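Local coordinates for 4-hydroxy-tetrahydrodipicolinate synthase (Methanocaldococcus jannaschii DSM 2661, PDB 2YXG), which probably catalyses the condensation of pyruvate with aspartate beta-semialdehyde through a Schiff base, a step of lysine biosynthesis, and works as a homotetramer, at residues Ala76-Cys80 with Thr81-Ile85; Met271-Glu274 with His275-Ile278. All coordinates share one frame; numbering follows the deposited sequence.

Interaction 1 (Ala76-Cys80 with Thr81-Ile85); sequences AGSNC and TEEAI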
loop_
_atom_site.group_PDB
_atom_site.type_symbol
_atom_site.label_atom_id
_atom_site.label_comp_id
_atom_site.label_asym_id
_atom_site.label_seq_id
_atom_site.Cartn_x
_atom_site.Cartn_y
_atom_site.Cartn_z
ATOM N N ALA A 76 -2.764 -12.602 -25.803
ATOM C CA ALA A 76 -4.152 -13.085 -26.046
ATOM C C ALA A 76 -4.959 -13.069 -24.752
ATOM O O ALA A 76 -5.917 -13.790 -24.601
ATOM C CB ALA A 76 -4.154 -14.513 -26.681
ATOM N N GLY A 77 -4.559 -12.227 -23.815
ATOM C CA GLY A 77 -5.268 -12.101 -22.568
ATOM C C GLY A 77 -6.403 -11.088 -22.685
ATOM O O GLY A 77 -6.416 -10.223 -23.572
ATOM N N SER A 78 -7.354 -11.223 -21.767
ATOM C CA SER A 78 -8.505 -10.345 -21.668
ATOM C C SER A 78 -9.060 -10.505 -20.279
ATOM O O SER A 78 -8.795 -11.490 -19.599
ATOM C CB SER A 78 -9.568 -10.744 -22.686
ATOM O OG SER A 78 -10.691 -9.934 -22.450
ATOM N N ASN A 79 -9.789 -9.510 -19.811
ATOM C CA ASN A 79 -10.529 -9.668 -18.543
ATOM C C ASN A 79 -11.931 -10.294 -18.803
ATOM O O ASN A 79 -12.786 -10.325 -17.930
ATOM C CB ASN A 79 -10.592 -8.316 -17.764
ATOM C CG ASN A 79 -11.448 -7.300 -18.440
ATOM O OD1 ASN A 79 -11.922 -7.523 -19.579
ATOM N ND2 ASN A 79 -11.711 -6.181 -17.756
ATOM N N CYS A 80 -12.163 -10.745 -20.035
ATOM C CA CYS A 80 -13.356 -11.485 -20.356
ATOM C C CYS A 80 -12.912 -12.867 -20.794
ATOM O O CYS A 80 -12.202 -12.984 -21.806
ATOM C CB CYS A 80 -14.134 -10.760 -21.516
ATOM S SG CYS A 80 -15.556 -11.715 -22.180
ATOM N N THR A 81 -13.353 -13.917 -20.097
ATOM C CA THR A 81 -12.865 -15.282 -20.414
ATOM C C THR A 81 -13.171 -15.723 -21.866
ATOM O O THR A 81 -12.330 -16.299 -22.550
ATOM C CB THR A 81 -13.374 -16.305 -19.409
ATOM O OG1 THR A 81 -13.070 -15.831 -18.081
ATOM C CG2 THR A 81 -12.697 -17.712 -19.591
ATOM N N GLU A 82 -14.361 -15.391 -22.351
ATOM C CA GLU A 82 -14.770 -15.751 -23.711
ATOM C C GLU A 82 -13.835 -15.129 -24.735
ATOM O O GLU A 82 -13.477 -15.762 -25.721
ATOM C CB GLU A 82 -16.250 -15.325 -23.965
ATOM C CG GLU A 82 -16.822 -15.718 -25.342
ATOM C CD GLU A 82 -18.244 -15.097 -25.633
ATOM O OE1 GLU A 82 -19.088 -14.961 -24.707
ATOM O OE2 GLU A 82 -18.527 -14.749 -26.805
ATOM N N GLU A 83 -13.458 -13.874 -24.507
ATOM C CA GLU A 83 -12.550 -13.206 -25.408
ATOM C C GLU A 83 -11.142 -13.754 -25.287
ATOM O O GLU A 83 -10.412 -13.796 -26.306
ATOM C CB GLU A 83 -12.598 -11.680 -25.211
ATOM C CG GLU A 83 -11.552 -10.941 -26.033
ATOM C CD GLU A 83 -11.568 -9.414 -25.874
ATOM O OE1 GLU A 83 -11.320 -8.899 -24.744
ATOM O OE2 GLU A 83 -11.773 -8.710 -26.912
ATOM N N ALA A 84 -10.728 -14.178 -24.072
ATOM C CA ALA A 84 -9.353 -14.752 -23.901
ATOM C C ALA A 84 -9.218 -16.066 -24.724
ATOM O O ALA A 84 -8.221 -16.294 -25.418
ATOM C CB ALA A 84 -8.968 -14.979 -22.345
ATOM N N ILE A 85 -10.266 -16.882 -24.694
ATOM C CA ILE A 85 -10.381 -18.105 -25.509
ATOM C C ILE A 85 -10.257 -17.824 -27.014
ATOM O O ILE A 85 -9.396 -18.344 -27.707
ATOM C CB ILE A 85 -11.730 -18.814 -25.204
ATOM C CG1 ILE A 85 -11.707 -19.426 -23.788
ATOM C CG2 ILE A 85 -12.076 -19.908 -26.268
ATOM C CD1 ILE A 85 -13.163 -19.764 -23.237
#
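At the turn that leads from strand 71-75 of the TIM barrel into helix 81-94, Ser78 and Glu83 meet through a short hydrogen bond: Ser78 OG gives its proton to Glu83 OE1 at 2.6 Å. The carboxylate receives it on the anti lone pair of OE1, the one directed away from its other oxygen. With CG turned opposite its backbone N (chi1 174°) and the chain extended beyond it, Glu83 lays CG and CD alongside the serine CB and OG. The same hydroxyl also works as an acceptor, taking the N-H of Cys80 at 2.9 Å from Cys80 N to Ser78 OG, nearly straight at 161°. That bond closes an ST turn, and serine suits the place because one small group can accept from the backbone while donating to the acid. Cys80 holds the N-cap position; Cys80 O receives Ala84 N at 3.0 Å, the first turn of the helix, while Cys80 SG rests 4.1 Å from Glu82 CB.

In this barrel the turn lies at the C-terminal end of the strand, the end where TIM barrels carry their active sites. The CB of Asn79 points away from the helix, and its ND2 is hydrogen-bonded to Tyr105 O, next to Tyr106, a predicted member of the catalytic proton relay. Ala84 is small enough to sit near the strand end, Ala84 CB lying 4.0 Å from Ala76 O, and it also packs on His117 and Val121 of helix 111-124. Pro48 of the second subunit packs on Asn79 and Cys80.

Interaction 2 (Met271-Glu274 with His275-Ile278); sequences MSEE and HKKI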
loop_
_atom_site.group_PDB
_atom_site.type_symbol
_atom_site.label_atom_id
_atom_site.label_comp_id
_atom_site.label_asym_id
_atom_site.label_seq_id
_atom_site.Cartn_x
_atom_site.Cartn_y
_atom_site.Cartn_z
ATOM N N MET A 271 5.235 12.085 -23.482
ATOM C CA MET A 271 5.961 12.377 -22.272
ATOM C C MET A 271 6.077 13.905 -22.001
ATOM O O MET A 271 6.259 14.686 -22.951
ATOM C CB MET A 271 7.339 11.766 -22.486
ATOM C CG MET A 271 8.292 11.768 -21.368
ATOM S SD MET A 271 9.402 10.366 -21.658
ATOM C CE MET A 271 10.839 11.170 -22.242
ATOM N N SER A 272 5.988 14.303 -20.722
ATOM C CA SER A 272 6.303 15.706 -20.305
ATOM C C SER A 272 7.706 16.142 -20.765
ATOM O O SER A 272 8.607 15.292 -21.000
ATOM C CB SER A 272 6.172 15.878 -18.789
ATOM O OG SER A 272 7.354 15.438 -18.113
ATOM N N GLU A 273 7.896 17.455 -20.914
ATOM C CA GLU A 273 9.185 17.987 -21.413
ATOM C C GLU A 273 10.299 17.614 -20.451
ATOM O O GLU A 273 11.404 17.252 -20.859
ATOM C CB GLU A 273 9.130 19.496 -21.612
ATOM C CG GLU A 273 8.440 19.900 -22.916
ATOM C CD GLU A 273 9.126 19.276 -24.134
ATOM O OE1 GLU A 273 10.385 19.365 -24.199
ATOM O OE2 GLU A 273 8.417 18.684 -25.000
ATOM N N GLU A 274 9.991 17.642 -19.164
ATOM C CA GLU A 274 11.002 17.300 -18.158
ATOM C C GLU A 274 11.449 15.829 -18.223
ATOM O O GLU A 274 12.611 15.482 -18.046
ATOM C CB GLU A 274 10.433 17.590 -16.792
ATOM C CG GLU A 274 11.452 17.579 -15.738
ATOM C CD GLU A 274 10.816 17.782 -14.378
ATOM O OE1 GLU A 274 10.444 18.962 -14.098
ATOM O OE2 GLU A 274 10.699 16.778 -13.614
ATOM N N HIS A 275 10.496 14.956 -18.443
ATOM C CA HIS A 275 10.784 13.536 -18.557
ATOM C C HIS A 275 11.526 13.236 -19.866
ATOM O O HIS A 275 12.412 12.390 -19.855
ATOM C CB HIS A 275 9.484 12.734 -18.380
ATOM C CG HIS A 275 8.968 12.742 -16.975
ATOM N ND1 HIS A 275 7.681 12.366 -16.651
ATOM C CD2 HIS A 275 9.556 13.105 -15.804
ATOM C CE1 HIS A 275 7.512 12.450 -15.338
ATOM N NE2 HIS A 275 8.630 12.909 -14.804
ATOM N N LYS A 276 11.196 13.957 -20.953
ATOM C CA LYS A 276 11.876 13.811 -22.262
ATOM C C LYS A 276 13.371 14.029 -22.170
ATOM O O LYS A 276 14.197 13.215 -22.673
ATOM C CB LYS A 276 11.358 14.814 -23.275
ATOM C CG LYS A 276 10.038 14.451 -23.910
ATOM C CD LYS A 276 10.017 14.987 -25.328
ATOM C CE LYS A 276 8.633 14.689 -26.005
ATOM N NZ LYS A 276 7.494 15.491 -25.400
ATOM N N LYS A 277 13.714 15.133 -21.498
ATOM C CA LYS A 277 15.112 15.528 -21.283
ATOM C C LYS A 277 15.893 14.498 -20.475
ATOM O O LYS A 277 16.991 14.182 -20.793
ATOM C CB LYS A 277 15.158 16.884 -20.597
ATOM C CG LYS A 277 14.596 18.009 -21.424
ATOM C CD LYS A 277 15.038 19.355 -20.790
ATOM C CE LYS A 277 14.336 20.543 -21.509
ATOM N NZ LYS A 277 14.817 21.870 -20.965
ATOM N N ILE A 278 15.288 13.969 -19.430
ATOM C CA ILE A 278 15.934 12.904 -18.621
ATOM C C ILE A 278 16.213 11.684 -19.523
ATOM O O ILE A 278 17.335 11.130 -19.569
ATOM C CB ILE A 278 15.085 12.554 -17.348
ATOM C CG1 ILE A 278 15.252 13.683 -16.287
ATOM C CG2 ILE A 278 15.575 11.208 -16.700
ATOM C CD1 ILE A 278 14.060 13.969 -15.412
#
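Met271 and His275 pack closely where the chain turns into the C-terminal helix 273-286, with Met271 CG 3.4 Å from His275 CB. The methionine is buried, and its flexible thioether chain also reaches Ile248 and Thr252 of helix 248-256, so this side joins the last helix to the body of the chain. Ser272 is the N-cap. Ser272 OG, set between the backbone N and the carbonyl carbon (chi1 82°), accepts from His275 N at 3.2 Å with an angle of 158° and also lies over one face of the imidazole. Glu244 OE2 takes hydrogen bonds from both Ser272 N and His275 ND1, which helps fix the rotation of the ring. The first helical bond runs from Lys276 N to Ser272 O, 2.9 Å long.

Toward solvent, where Glu273, Glu274 and Lys277 are exposed, the contact is looser, and long polar chains suit such a surface. The partly exposed Lys276 spans this side: bent at chi2 and again at chi4 (69°), it folds back over the helix start, bringing Lys276 NZ within 2.9 Å of Met271 O. Lys276 NZ also makes a salt bridge to Glu273 OE2, weak as a hydrogen bond at 3.3 Å, and has a long, weak ion pair with Glu270. A leucine in place of Lys276 would probably leave Met271 O without this donor and Glu273 without its cationic mate.

Glu273, an acid in the first turn, would probably interact favourably with the partial positive charge of the helix N-terminus, and the carboxylate of Glu244 beside His275 would probably stabilise a protonated imidazole.

Both interactions are helix starts of the same chain, yet they belong to different parts of it: 76-85 to the barrel, 271-278 to the C-terminal helical region. Their centres are 35 Å apart and their nearest atoms about 25 Å, so neither touches the other. Interaction 1 is the one near the chemistry, with the side chain of Asn79 about 4 Å from that of Tyr106 and that of Ala76 about 10 Å from that of Tyr132, the predicted proton donor/acceptor. It also meets the second subunit, whereas no other chain of the assembly touches interaction 2, which lies away from the predicted catalytic and pyruvate-binding residues.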